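Local coordinates for hypothetical protein, IPT/TIG domain protein (Bacteroides ovatus, PDB 4HW6) that is of unknown function but, combining an IPT/TIG domain with a six-bladed beta-propeller, probably binds carbohydrate as an auxiliary nutrient-binding protein, at residues A[177-181]-A[209-213]; A[158-164]-A[182-187]; A[316-322]-A[329-335]; A[360-366]-A[401-407]; A[235-239]-A[301-305]. One frame throughout, in Å; residues are numbered along the deposited sequence.

Contact 1 (A[177-181]-A[209-213]); sequences KTTNI and IYLFT
This is an interblade junction of the six-bladed beta-propeller: Lys177 and Ile181, in the link from strand 173-177 to strand 184-189, lie against Phe212 and Tyr210 on strand 207-212 of the next blade. Lys177 stays extended as far as CE, which sits over one face of the Phe212 ring, 3.9 Å from its centroid and 14° off the normal. The chain bends only at its last torsion (chi4 58°), so NZ stands off-centre in a cation-pi contact, 4.6 Å from the Phe212 centroid, and is hydrogen-bonded to Phe218 O. At the edge of the same ring and in its plane lies Thr179 O, 3.9 Å from Phe212 CZ; Arg221 hydrogen-bonds this carbonyl. Ile181 puts CG1 over the face of Tyr210, while its CD1 touches Tyr210 CD2 at 3.6 Å and Phe212 CE1 at 4.0 Å. An ST turn, Ile181 N to Thr179 OG1 at 3.0 Å, fixes the backbone that carries this isoleucine. No direct hydrogen bond joins the two segments; a water held by Asn180 O reaches Tyr210 OH only weakly. The junction therefore relies on apolar and aromatic contact, to which the ammonium group probably adds some electrostatic attraction.

Contact 2 (A[158-164]-A[182-187]); sequences VGQRDAF and GQCADV
Val158 and Phe164, at the two ends of a hairpin loop, press on Cys184 and Val187 of the strand 184-189. Val158 has CG1 opposite its own carbonyl carbon (chi1 -71°), and this methyl wedges between Cys184 CB at 3.6 Å and Val187 CB at 3.8 Å. With CG trans to its backbone N (chi1 -166°), Phe164 brings its ring edge to Cys184 SG, 4.2 Å from CD2, while CZ approaches Val187 CG2 obliquely. Met195 and Val197 on the adjoining strand also touch the Phe164 ring. A single antiparallel hydrogen-bonded pair joins Gln160 to Cys184. Cys184 N donates to Gln160 O at 2.9 Å from well above the carbonyl plane; the return bond, Gln160 N to Cys184 O at 3.0 Å, is bent and weak. Gln160 CG still touches Cys184 O, at 3.9 Å, and the side chain's OE1 accepts a hydrogen bond from Asn140 ND2. From the turn, the extended Arg161 side chain crosses that of Gln183. Asp162 N to Gly159 O, 2.8 Å, closes a type II' turn, whose positive phi falls at Gln160. A tight hairpin tip bridged to the first strand of the following blade is an interblade contact of the beta-propeller.

Contact 3 (A[316-322]-A[329-335]); sequences CGQHSSP and GTGARLW. With EDO (1,2-ethanediol), chain G.
Gly317 and Gln318 meet Gly329 and Arg333 in a mixed polar and apolar, partly buried contact: loop 316-322, entering a propeller blade, packs on that blade's loop 329-335. Gly329 O takes two backbone N-H groups from opposite faces of its plane, Gly317 N at 3.3 Å and Ala332 N at 3.0 Å. Arg333 bends at chi2 (-70°) and folds back on its own loop: NH1 donates to Thr330 O and Ala332 O, both at 2.9 Å and near the guanidinium plane. Gln318 CB lies over the centre of that group, 3.7 Å above it, the two side chains running side by side. A leucine in place of Arg333 would probably leave Ala332 O without this donor and Gln318 without the flat surface under its CB. One water links Gln318 N, Ser321 O and Leu334 N; another joins Gln318 OE1 to Thr330 O. Pro322 CB makes a CH-pi contact over one face of the Trp335 five-membered ring, 3.6 Å from its centroid; 1,2-ethanediol, probably from crystallisation, shares that face of the indole, its O2 donating to Pro322 O. From the blade's outermost strand 327-328 the chain crosses to its other edge, 337-344: the entry loop packs on this beta-propeller crossing.

Contact 4 (A[360-366]-A[401-407]); sequences CDRDSHT and FNHPTSI
Arg362 lies flat on His403, guanidinium and imidazole planes only 6° apart and centres 4.6 Å apart, with His403 CB over the middle of the guanidinium. The arginine leaves the backbone fully extended (chi1 180°), which carries NH1 alongside Thr405 to bond OG1 at 2.8 Å, tilted from the guanidinium plane. Thr405 OG1 in turn donates to His403 O at 2.8 Å. On the other side of His403, His365 runs beside it, their rings oblique at 31°. Its ND1 accepts His403 N at 3.0 Å, nearly straight and in the ring plane. His365 stands in a G1 beta bulge, where it and Thr366 both face Asp361. Farther along the strands, Cys360 SG packs on Ile407 CB at 3.8 Å. His403 ND1 is hydrogen-bonded to Asp422 OD2. Strand 355-361, flanked by 337-344 and 366-370, thus meets the edge strand 404-410 of the next blade, which pairs with 415-420 and, through Thr405 and Ser406, touches strand 143-146.

Contact 5 (A[235-239]-A[301-305]); sequences VHPQN and DYNRE
Gln238 OE1 is gripped by both terminal nitrogens of Arg304, NH1 at 2.9 Å and NH2 at 3.1 Å. Both come from the same face of the amide carbonyl, above its plane, while the oxygen lies in the plane of the guanidinium; amide and guanidinium are turned 59° apart. Asp285 forms a salt bridge to NH2, so the arginine serves a neutral and a charged partner together. Beside this pair, Asn239 ND2 donates to Tyr302 OH at 3.0 Å, almost straight at 167° and in the amide plane; Asn239 OD1 accepts from Lys241 N, which steadies the amide. Tyr302 offers one face to His236, whose NE2 stands 3.5 Å from Tyr302 CD2; the rings are oblique. His236 is fixed at both nitrogens: ND1 accepts Gln238 N and Asn239 N, each at 3.1 Å, and NE2 is hydrogen-bonded to Gly284 O. Pro237 CD and Asn239 ND2 lie over opposite faces of the imidazole, and Trp280 meets it edge-to-face. An alanine instead of Tyr302 would probably open a gap against the histidine and deprive Asn239 ND2 of its hydroxyl acceptor, though Tyr243 OH would remain. The loop between strands 234-235 and 242-244 thereby joins the one after strand 296-301, a side-chain bridge between loops of adjacent blades of the beta-propeller.

All five contacts join successive propeller blades or the connections between them. Contacts 2 and 4 are buried and closely alike: in each, a hairpin loop leans on the first part of an edge strand in the following blade. Contact 2 relies on apolar wedging and a single backbone bridge, contact 4 on stacked and hydrogen-bonded polar side chains. Contacts 1 and 2 share one blade junction and touch, through Lys177 N to Phe164 O at 2.9 Å. Contacts 3 and 4 touch through Trp335 and the hairpin 361-364. Contacts 1 and 3 are partly buried, the first cation-pi and apolar, the second water-bridged, whereas contact 5, at the surface, is held by side-chain hydrogen bonds and one oblique ring pair.

Contact 1 (A[177-181]-A[209-213])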
# COMPACT_ATOMS: atom_id res chain seq x y z
N LYS A 177 1.77 18.01 -11.01
CA LYS A 177 2.10 19.14 -10.15
C LYS A 177 3.34 19.86 -10.69
O LYS A 177 4.39 19.27 -10.84
CB LYS A 177 2.33 18.67 -8.71
CG LYS A 177 2.72 19.82 -7.77
CD LYS A 177 3.01 19.39 -6.34
CE LYS A 177 3.20 20.61 -5.45
NZ LYS A 177 2.01 21.53 -5.45
N THR A 178 3.21 21.15 -10.98
CA THR A 178 4.37 21.96 -11.36
C THR A 178 5.12 22.26 -10.08
O THR A 178 4.58 22.87 -9.16
CB THR A 178 3.98 23.27 -12.05
OG1 THR A 178 3.16 22.99 -13.20
CG2 THR A 178 5.23 24.03 -12.52
N THR A 179 6.35 21.79 -9.99
CA THR A 179 7.19 22.01 -8.81
C THR A 179 8.30 23.02 -9.08
O THR A 179 8.80 23.62 -8.15
CB THR A 179 7.90 20.71 -8.38
OG1 THR A 179 8.74 20.28 -9.46
CG2 THR A 179 6.89 19.61 -8.02
N ASN A 180 8.72 23.15 -10.34
CA ASN A 180 9.93 23.88 -10.72
C ASN A 180 11.17 23.40 -9.97
O ASN A 180 12.10 24.16 -9.69
CB ASN A 180 9.73 25.40 -10.56
CG ASN A 180 8.76 25.97 -11.57
OD1 ASN A 180 7.85 26.72 -11.22
ND2 ASN A 180 8.91 25.58 -12.82
N ILE A 181 11.17 22.11 -9.65
CA ILE A 181 12.29 21.43 -9.06
C ILE A 181 12.79 20.42 -10.08
O ILE A 181 12.01 19.59 -10.56
CB ILE A 181 11.84 20.71 -7.77
CG1 ILE A 181 11.41 21.72 -6.71
CG2 ILE A 181 12.93 19.77 -7.24
CD1 ILE A 181 10.72 21.10 -5.49
N ILE A 209 16.02 21.23 0.13
CA ILE A 209 14.74 20.83 0.70
C ILE A 209 13.80 22.01 0.56
O ILE A 209 14.09 23.12 1.00
CB ILE A 209 14.84 20.38 2.17
CG1 ILE A 209 15.95 19.35 2.35
CG2 ILE A 209 13.49 19.84 2.63
CD1 ILE A 209 16.10 18.84 3.78
N TYR A 210 12.69 21.75 -0.12
CA TYR A 210 11.65 22.73 -0.38
C TYR A 210 10.40 22.37 0.40
O TYR A 210 10.24 21.20 0.80
CB TYR A 210 11.30 22.75 -1.85
CG TYR A 210 12.33 23.35 -2.76
CD1 TYR A 210 12.35 24.72 -2.99
CD2 TYR A 210 13.28 22.55 -3.39
CE1 TYR A 210 13.28 25.30 -3.82
CE2 TYR A 210 14.22 23.13 -4.26
CZ TYR A 210 14.20 24.50 -4.47
OH TYR A 210 15.11 25.15 -5.32
N LEU A 211 9.55 23.36 0.62
CA LEU A 211 8.26 23.16 1.27
C LEU A 211 7.15 23.77 0.41
O LEU A 211 7.30 24.88 -0.10
CB LEU A 211 8.29 23.83 2.65
CG LEU A 211 7.06 23.69 3.56
CD1 LEU A 211 7.49 23.63 5.02
CD2 LEU A 211 6.11 24.85 3.34
N PHE A 212 6.03 23.05 0.28
CA PHE A 212 4.82 23.60 -0.34
C PHE A 212 3.77 23.70 0.76
O PHE A 212 3.48 22.70 1.44
CB PHE A 212 4.31 22.73 -1.49
CG PHE A 212 5.24 22.67 -2.67
CD1 PHE A 212 6.31 21.77 -2.69
CD2 PHE A 212 5.06 23.51 -3.74
CE1 PHE A 212 7.18 21.73 -3.77
CE2 PHE A 212 5.92 23.47 -4.83
CZ PHE A 212 6.98 22.59 -4.84
N THR A 213 3.21 24.89 0.96
CA THR A 213 2.41 25.13 2.16
C THR A 213 0.99 24.58 2.02
O THR A 213 0.33 24.79 1.00
CB THR A 213 2.31 26.63 2.52
OG1 THR A 213 1.61 27.32 1.50
CG2 THR A 213 3.70 27.24 2.69
O HOH W 1 14.73 24.93 -8.70

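Contact 2 (A[158-164]-A[182-187])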
# COMPACT_ATOMS: atom_id res chain seq x y z
N VAL A 158 6.76 11.75 -6.25
CA VAL A 158 7.85 12.40 -6.98
C VAL A 158 8.29 11.50 -8.10
O VAL A 158 8.16 10.26 -8.01
CB VAL A 158 9.05 12.72 -6.09
CG1 VAL A 158 8.72 13.85 -5.11
CG2 VAL A 158 9.53 11.48 -5.32
N GLY A 159 8.87 12.11 -9.12
CA GLY A 159 9.33 11.42 -10.31
C GLY A 159 10.77 11.67 -10.70
O GLY A 159 11.11 11.48 -11.86
N GLN A 160 11.62 12.07 -9.74
CA GLN A 160 13.00 12.49 -10.03
C GLN A 160 13.00 13.61 -11.07
O GLN A 160 12.46 14.69 -10.81
CB GLN A 160 13.87 11.30 -10.41
CG GLN A 160 14.07 10.33 -9.25
CD GLN A 160 14.92 9.13 -9.63
OE1 GLN A 160 14.65 8.42 -10.61
NE2 GLN A 160 15.94 8.89 -8.83
N ARG A 161 13.53 13.36 -12.28
CA ARG A 161 13.52 14.36 -13.32
C ARG A 161 12.20 14.42 -14.08
O ARG A 161 11.99 15.33 -14.86
CB ARG A 161 14.62 14.11 -14.34
CG ARG A 161 16.00 14.06 -13.73
CD ARG A 161 17.02 13.83 -14.83
NE ARG A 161 18.32 13.53 -14.24
CZ ARG A 161 19.49 13.74 -14.85
NH1 ARG A 161 19.56 14.26 -16.07
NH2 ARG A 161 20.61 13.42 -14.22
N ASP A 162 11.36 13.41 -13.89
CA ASP A 162 10.06 13.33 -14.57
C ASP A 162 8.96 13.97 -13.71
O ASP A 162 9.24 14.65 -12.71
CB ASP A 162 9.77 11.87 -14.94
CG ASP A 162 10.93 11.23 -15.76
OD1 ASP A 162 11.35 11.82 -16.74
OD2 ASP A 162 11.40 10.13 -15.38
N ALA A 163 7.71 13.82 -14.15
CA ALA A 163 6.62 14.55 -13.50
C ALA A 163 6.33 14.06 -12.09
O ALA A 163 6.37 12.86 -11.80
CB ALA A 163 5.33 14.48 -14.33
N PHE A 164 5.98 15.04 -11.27
CA PHE A 164 5.40 14.89 -9.95
C PHE A 164 3.88 14.72 -10.15
O PHE A 164 3.25 15.54 -10.84
CB PHE A 164 5.69 16.18 -9.20
CG PHE A 164 5.47 16.11 -7.72
CD1 PHE A 164 4.21 15.92 -7.19
CD2 PHE A 164 6.53 16.30 -6.87
CE1 PHE A 164 4.02 15.89 -5.82
CE2 PHE A 164 6.35 16.28 -5.50
CZ PHE A 164 5.10 16.07 -4.98
N GLY A 182 14.08 20.47 -10.41
CA GLY A 182 14.64 19.63 -11.47
C GLY A 182 14.74 18.15 -11.18
O GLY A 182 14.64 17.34 -12.09
N GLN A 183 14.95 17.78 -9.92
CA GLN A 183 15.15 16.37 -9.58
C GLN A 183 14.55 16.04 -8.23
O GLN A 183 15.21 16.13 -7.20
CB GLN A 183 16.62 15.98 -9.66
CG GLN A 183 16.85 14.47 -9.69
CD GLN A 183 18.22 14.11 -10.25
OE1 GLN A 183 19.26 14.55 -9.73
NE2 GLN A 183 18.24 13.33 -11.30
N CYS A 184 13.27 15.69 -8.25
CA CYS A 184 12.52 15.48 -7.00
C CYS A 184 12.81 14.09 -6.47
O CYS A 184 12.35 13.09 -7.05
CB CYS A 184 11.02 15.64 -7.22
SG CYS A 184 10.48 17.29 -7.69
N ALA A 185 13.58 14.03 -5.38
CA ALA A 185 14.09 12.74 -4.87
C ALA A 185 13.23 12.07 -3.81
O ALA A 185 13.33 10.86 -3.61
CB ALA A 185 15.51 12.93 -4.34
N ASP A 186 12.45 12.85 -3.07
CA ASP A 186 11.60 12.31 -2.01
C ASP A 186 10.51 13.33 -1.65
O ASP A 186 10.63 14.52 -1.97
CB ASP A 186 12.45 11.92 -0.78
CG ASP A 186 11.72 10.93 0.18
OD1 ASP A 186 10.64 10.37 -0.20
OD2 ASP A 186 12.26 10.66 1.30
N VAL A 187 9.47 12.85 -0.99
CA VAL A 187 8.34 13.69 -0.57
C VAL A 187 7.89 13.19 0.79
O VAL A 187 7.91 11.99 1.06
CB VAL A 187 7.17 13.69 -1.59
CG1 VAL A 187 6.68 12.27 -1.90
CG2 VAL A 187 6.04 14.59 -1.11

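Contact 3 (A[316-322]-A[329-335])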
# COMPACT_ATOMS: atom_id res chain seq x y z
N CYS A 316 19.20 -6.40 7.87
CA CYS A 316 19.09 -7.45 6.88
C CYS A 316 19.85 -7.15 5.60
O CYS A 316 20.22 -6.02 5.32
CB CYS A 316 17.63 -7.81 6.59
SG CYS A 316 16.75 -6.52 5.72
N GLY A 317 20.09 -8.20 4.85
CA GLY A 317 20.91 -8.10 3.66
C GLY A 317 22.38 -8.16 3.99
O GLY A 317 22.78 -8.26 5.16
N GLN A 318 23.19 -8.09 2.94
CA GLN A 318 24.63 -7.94 3.07
C GLN A 318 25.06 -6.80 2.16
O GLN A 318 24.78 -6.79 0.96
CB GLN A 318 25.37 -9.22 2.70
CG GLN A 318 26.85 -9.08 2.90
CD GLN A 318 27.59 -10.38 2.73
OE1 GLN A 318 27.57 -11.24 3.63
NE2 GLN A 318 28.21 -10.55 1.58
N HIS A 319 25.71 -5.83 2.78
CA HIS A 319 26.19 -4.64 2.10
C HIS A 319 27.00 -5.02 0.86
O HIS A 319 27.96 -5.79 0.95
CB HIS A 319 27.06 -3.87 3.09
CG HIS A 319 27.40 -2.47 2.70
ND1 HIS A 319 28.16 -2.16 1.59
CD2 HIS A 319 27.18 -1.30 3.35
CE1 HIS A 319 28.38 -0.85 1.57
NE2 HIS A 319 27.79 -0.30 2.62
N SER A 320 26.58 -4.49 -0.28
CA SER A 320 27.25 -4.68 -1.59
C SER A 320 27.14 -6.11 -2.16
O SER A 320 27.91 -6.49 -3.05
CB SER A 320 28.72 -4.21 -1.53
OG SER A 320 28.80 -2.87 -1.03
N SER A 321 26.17 -6.89 -1.68
CA SER A 321 25.95 -8.26 -2.16
C SER A 321 24.50 -8.39 -2.61
O SER A 321 23.64 -8.83 -1.85
CB SER A 321 26.28 -9.29 -1.08
OG SER A 321 26.22 -10.61 -1.61
N PRO A 322 24.20 -7.97 -3.84
CA PRO A 322 22.82 -8.08 -4.32
C PRO A 322 22.38 -9.52 -4.55
O PRO A 322 23.18 -10.37 -4.97
CB PRO A 322 22.84 -7.30 -5.64
CG PRO A 322 24.26 -7.47 -6.13
CD PRO A 322 25.09 -7.40 -4.87
N GLY A 329 17.56 -12.02 8.75
CA GLY A 329 18.53 -10.95 8.90
C GLY A 329 19.60 -10.90 7.82
O GLY A 329 19.30 -10.81 6.63
N THR A 330 20.85 -10.93 8.24
CA THR A 330 21.98 -10.79 7.32
C THR A 330 22.27 -12.05 6.52
O THR A 330 23.22 -12.09 5.72
CB THR A 330 23.23 -10.31 8.07
OG1 THR A 330 23.62 -11.29 9.05
CG2 THR A 330 23.01 -8.91 8.71
N GLY A 331 21.44 -13.08 6.71
CA GLY A 331 21.42 -14.23 5.80
C GLY A 331 20.52 -14.05 4.58
O GLY A 331 20.62 -14.80 3.58
N ALA A 332 19.65 -13.04 4.64
CA ALA A 332 18.86 -12.62 3.48
C ALA A 332 19.74 -11.82 2.53
O ALA A 332 20.77 -11.29 2.92
CB ALA A 332 17.68 -11.75 3.90
N ARG A 333 19.32 -11.79 1.27
CA ARG A 333 19.87 -10.89 0.27
C ARG A 333 18.76 -10.08 -0.34
O ARG A 333 17.66 -10.62 -0.61
CB ARG A 333 20.62 -11.66 -0.80
CG ARG A 333 21.78 -12.49 -0.29
CD ARG A 333 22.92 -11.58 0.17
NE ARG A 333 24.06 -12.34 0.65
CZ ARG A 333 24.28 -12.70 1.92
NH1 ARG A 333 23.40 -12.41 2.88
NH2 ARG A 333 25.39 -13.41 2.20
N LEU A 334 19.05 -8.79 -0.54
CA LEU A 334 18.17 -7.84 -1.18
C LEU A 334 18.80 -7.41 -2.49
O LEU A 334 20.00 -7.63 -2.71
CB LEU A 334 17.94 -6.62 -0.30
CG LEU A 334 17.52 -6.86 1.15
CD1 LEU A 334 17.18 -5.54 1.82
CD2 LEU A 334 16.39 -7.85 1.32
N TRP A 335 17.99 -6.80 -3.34
CA TRP A 335 18.47 -6.32 -4.63
C TRP A 335 17.76 -5.03 -5.02
O TRP A 335 16.65 -5.03 -5.57
CB TRP A 335 18.35 -7.40 -5.71
CG TRP A 335 19.29 -7.14 -6.90
CD1 TRP A 335 20.04 -6.05 -7.12
CD2 TRP A 335 19.49 -8.00 -8.02
NE1 TRP A 335 20.75 -6.17 -8.29
CE2 TRP A 335 20.41 -7.35 -8.88
CE3 TRP A 335 18.96 -9.23 -8.41
CZ2 TRP A 335 20.83 -7.91 -10.09
CZ3 TRP A 335 19.38 -9.79 -9.61
CH2 TRP A 335 20.30 -9.12 -10.43
C1 EDO G . 22.60 -11.64 -9.53
O1 EDO G . 23.78 -11.33 -10.31
C2 EDO G . 22.62 -10.84 -8.23
O2 EDO G . 23.69 -11.31 -7.39
O HOH W 2 21.81 -8.16 0.22
O HOH W 3 25.87 -10.99 5.73

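Contact 4 (A[360-366]-A[401-407])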
# COMPACT_ATOMS: atom_id res chain seq x y z
N CYS A 360 9.65 -2.28 -1.62
CA CYS A 360 9.88 -2.67 -3.00
C CYS A 360 11.36 -2.98 -3.20
O CYS A 360 12.22 -2.18 -2.86
CB CYS A 360 9.46 -1.54 -3.92
SG CYS A 360 7.66 -1.40 -3.96
N ASP A 361 11.63 -4.17 -3.71
CA ASP A 361 12.99 -4.63 -3.98
C ASP A 361 13.08 -4.52 -5.50
O ASP A 361 12.68 -5.42 -6.22
CB ASP A 361 13.16 -6.05 -3.45
CG ASP A 361 14.61 -6.41 -3.06
OD1 ASP A 361 15.33 -5.55 -2.49
OD2 ASP A 361 14.99 -7.57 -3.30
N ARG A 362 13.56 -3.37 -5.97
CA ARG A 362 13.42 -2.99 -7.35
C ARG A 362 14.05 -3.97 -8.32
O ARG A 362 13.45 -4.32 -9.36
CB ARG A 362 14.00 -1.58 -7.54
CG ARG A 362 13.94 -1.04 -8.95
CD ARG A 362 14.53 0.35 -9.00
NE ARG A 362 14.81 0.79 -10.38
CZ ARG A 362 14.15 1.73 -11.07
NH1 ARG A 362 13.08 2.37 -10.59
NH2 ARG A 362 14.58 2.04 -12.29
N ASP A 363 15.23 -4.46 -7.99
CA ASP A 363 15.99 -5.27 -8.93
C ASP A 363 15.80 -6.77 -8.81
O ASP A 363 16.22 -7.50 -9.70
CB ASP A 363 17.46 -4.85 -8.92
CG ASP A 363 17.64 -3.39 -9.34
OD1 ASP A 363 17.08 -2.99 -10.36
OD2 ASP A 363 18.28 -2.63 -8.62
N SER A 364 15.11 -7.23 -7.76
CA SER A 364 14.57 -8.58 -7.74
C SER A 364 13.12 -8.62 -8.22
O SER A 364 12.54 -9.70 -8.38
CB SER A 364 14.65 -9.21 -6.34
OG SER A 364 13.75 -8.58 -5.46
N HIS A 365 12.55 -7.43 -8.47
CA HIS A 365 11.19 -7.24 -9.00
C HIS A 365 10.11 -7.77 -8.06
O HIS A 365 9.10 -8.36 -8.50
CB HIS A 365 11.06 -7.81 -10.41
CG HIS A 365 12.16 -7.37 -11.33
ND1 HIS A 365 12.12 -6.15 -11.99
CD2 HIS A 365 13.31 -7.97 -11.71
CE1 HIS A 365 13.21 -6.03 -12.73
NE2 HIS A 365 13.97 -7.10 -12.55
N THR A 366 10.30 -7.51 -6.77
CA THR A 366 9.38 -8.00 -5.76
C THR A 366 8.96 -6.92 -4.76
O THR A 366 9.62 -5.88 -4.59
CB THR A 366 10.00 -9.18 -4.97
OG1 THR A 366 11.25 -8.77 -4.40
CG2 THR A 366 10.23 -10.38 -5.88
N PHE A 401 6.25 -7.92 -11.84
CA PHE A 401 6.50 -6.51 -11.85
C PHE A 401 7.75 -6.26 -12.67
O PHE A 401 8.50 -7.17 -13.01
CB PHE A 401 6.82 -5.99 -10.45
CG PHE A 401 5.71 -6.18 -9.44
CD1 PHE A 401 4.64 -5.31 -9.40
CD2 PHE A 401 5.78 -7.19 -8.50
CE1 PHE A 401 3.62 -5.46 -8.46
CE2 PHE A 401 4.77 -7.34 -7.55
CZ PHE A 401 3.70 -6.47 -7.54
N ASN A 402 8.04 -4.99 -12.91
CA ASN A 402 9.28 -4.60 -13.61
C ASN A 402 9.78 -3.32 -12.99
O ASN A 402 9.30 -2.22 -13.32
CB ASN A 402 9.05 -4.43 -15.12
CG ASN A 402 10.34 -4.31 -15.91
OD1 ASN A 402 11.42 -4.17 -15.32
ND2 ASN A 402 10.23 -4.41 -17.25
N HIS A 403 10.73 -3.48 -12.08
CA HIS A 403 11.28 -2.39 -11.26
C HIS A 403 10.23 -1.73 -10.37
O HIS A 403 10.01 -0.51 -10.40
CB HIS A 403 12.03 -1.40 -12.15
CG HIS A 403 13.27 -1.97 -12.73
ND1 HIS A 403 13.72 -1.65 -13.99
CD2 HIS A 403 14.18 -2.84 -12.22
CE1 HIS A 403 14.84 -2.31 -14.24
NE2 HIS A 403 15.15 -3.03 -13.17
N PRO A 404 9.59 -2.54 -9.52
CA PRO A 404 8.74 -1.93 -8.53
C PRO A 404 9.58 -1.09 -7.59
O PRO A 404 10.60 -1.58 -7.10
CB PRO A 404 8.14 -3.13 -7.79
CG PRO A 404 9.11 -4.23 -7.97
CD PRO A 404 9.83 -3.97 -9.26
N THR A 405 9.17 0.14 -7.31
CA THR A 405 10.02 1.10 -6.65
C THR A 405 9.38 1.81 -5.46
O THR A 405 9.98 1.91 -4.40
CB THR A 405 10.51 2.14 -7.68
OG1 THR A 405 11.20 1.44 -8.73
CG2 THR A 405 11.45 3.16 -7.06
N SER A 406 8.17 2.29 -5.64
CA SER A 406 7.46 3.02 -4.65
C SER A 406 6.28 2.21 -4.11
O SER A 406 5.77 1.28 -4.78
CB SER A 406 7.00 4.37 -5.25
OG SER A 406 6.16 4.16 -6.38
N ILE A 407 5.87 2.52 -2.89
CA ILE A 407 4.83 1.79 -2.22
C ILE A 407 4.05 2.70 -1.26
O ILE A 407 4.61 3.57 -0.59
CB ILE A 407 5.39 0.52 -1.52
CG1 ILE A 407 4.28 -0.34 -0.92
CG2 ILE A 407 6.46 0.91 -0.47
CD1 ILE A 407 4.76 -1.72 -0.46
O HOH W 4 8.19 -9.81 -10.61

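Contact 5 (A[235-239]-A[301-305])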
# COMPACT_ATOMS: atom_id res chain seq x y z
N VAL A 235 10.48 12.60 8.24
CA VAL A 235 9.97 13.50 9.26
C VAL A 235 9.67 12.71 10.53
O VAL A 235 8.81 11.84 10.53
CB VAL A 235 8.69 14.21 8.82
CG1 VAL A 235 8.15 15.10 9.94
CG2 VAL A 235 8.95 15.05 7.58
N HIS A 236 10.35 13.05 11.62
CA HIS A 236 10.15 12.34 12.89
C HIS A 236 8.77 12.65 13.45
O HIS A 236 8.39 13.82 13.57
CB HIS A 236 11.18 12.73 13.92
CG HIS A 236 11.15 11.85 15.14
ND1 HIS A 236 10.33 12.09 16.22
CD2 HIS A 236 11.84 10.72 15.44
CE1 HIS A 236 10.53 11.15 17.13
NE2 HIS A 236 11.41 10.29 16.66
N PRO A 237 8.01 11.59 13.85
CA PRO A 237 6.60 11.79 14.22
C PRO A 237 6.29 12.52 15.52
O PRO A 237 5.14 12.92 15.71
CB PRO A 237 6.06 10.35 14.32
CG PRO A 237 7.26 9.50 14.54
CD PRO A 237 8.38 10.16 13.80
N GLN A 238 7.27 12.69 16.41
CA GLN A 238 7.08 13.52 17.60
C GLN A 238 7.90 14.81 17.61
O GLN A 238 7.41 15.80 18.12
CB GLN A 238 7.36 12.75 18.90
CG GLN A 238 6.34 11.66 19.18
CD GLN A 238 6.71 10.36 18.50
OE1 GLN A 238 7.87 9.97 18.52
NE2 GLN A 238 5.73 9.70 17.88
N ASN A 239 9.13 14.78 17.10
CA ASN A 239 10.00 15.98 17.16
C ASN A 239 9.89 16.84 15.90
O ASN A 239 10.26 18.01 15.90
CB ASN A 239 11.46 15.67 17.58
CG ASN A 239 12.31 15.06 16.47
OD1 ASN A 239 12.14 15.30 15.26
ND2 ASN A 239 13.29 14.26 16.90
N ASP A 301 18.45 3.96 16.08
CA ASP A 301 17.62 4.20 17.25
C ASP A 301 17.60 5.68 17.63
O ASP A 301 18.58 6.40 17.43
CB ASP A 301 18.12 3.38 18.44
CG ASP A 301 17.89 1.87 18.28
OD1 ASP A 301 16.85 1.47 17.75
OD2 ASP A 301 18.75 1.09 18.70
N TYR A 302 16.46 6.11 18.17
CA TYR A 302 16.25 7.47 18.66
C TYR A 302 16.14 7.46 20.17
O TYR A 302 15.33 6.72 20.74
CB TYR A 302 14.99 8.08 18.02
CG TYR A 302 14.65 9.46 18.48
CD1 TYR A 302 15.38 10.56 18.04
CD2 TYR A 302 13.59 9.69 19.35
CE1 TYR A 302 15.08 11.83 18.46
CE2 TYR A 302 13.28 10.96 19.77
CZ TYR A 302 14.02 12.03 19.32
OH TYR A 302 13.69 13.29 19.76
N ASN A 303 16.99 8.25 20.84
CA ASN A 303 16.94 8.38 22.29
C ASN A 303 16.06 9.56 22.61
O ASN A 303 16.43 10.70 22.32
CB ASN A 303 18.35 8.59 22.86
CG ASN A 303 18.36 8.74 24.39
OD1 ASN A 303 17.52 9.43 24.98
ND2 ASN A 303 19.31 8.08 25.02
N ARG A 304 14.92 9.31 23.23
CA ARG A 304 13.95 10.37 23.51
C ARG A 304 14.41 11.40 24.49
O ARG A 304 14.04 12.57 24.37
CB ARG A 304 12.68 9.81 24.08
CG ARG A 304 11.86 9.20 23.02
CD ARG A 304 10.45 8.97 23.47
NE ARG A 304 9.95 8.17 22.39
CZ ARG A 304 9.47 8.64 21.25
NH1 ARG A 304 9.32 9.94 21.05
NH2 ARG A 304 9.10 7.78 20.33
N GLU A 305 15.18 10.98 25.47
CA GLU A 305 15.65 11.89 26.50
C GLU A 305 16.68 12.87 25.93
O GLU A 305 16.57 14.07 26.13
CB GLU A 305 16.22 11.12 27.69
CG GLU A 305 15.21 10.23 28.39
CD GLU A 305 15.65 9.80 29.78
OE1 GLU A 305 16.87 9.79 30.05
OE2 GLU A 305 14.77 9.47 30.61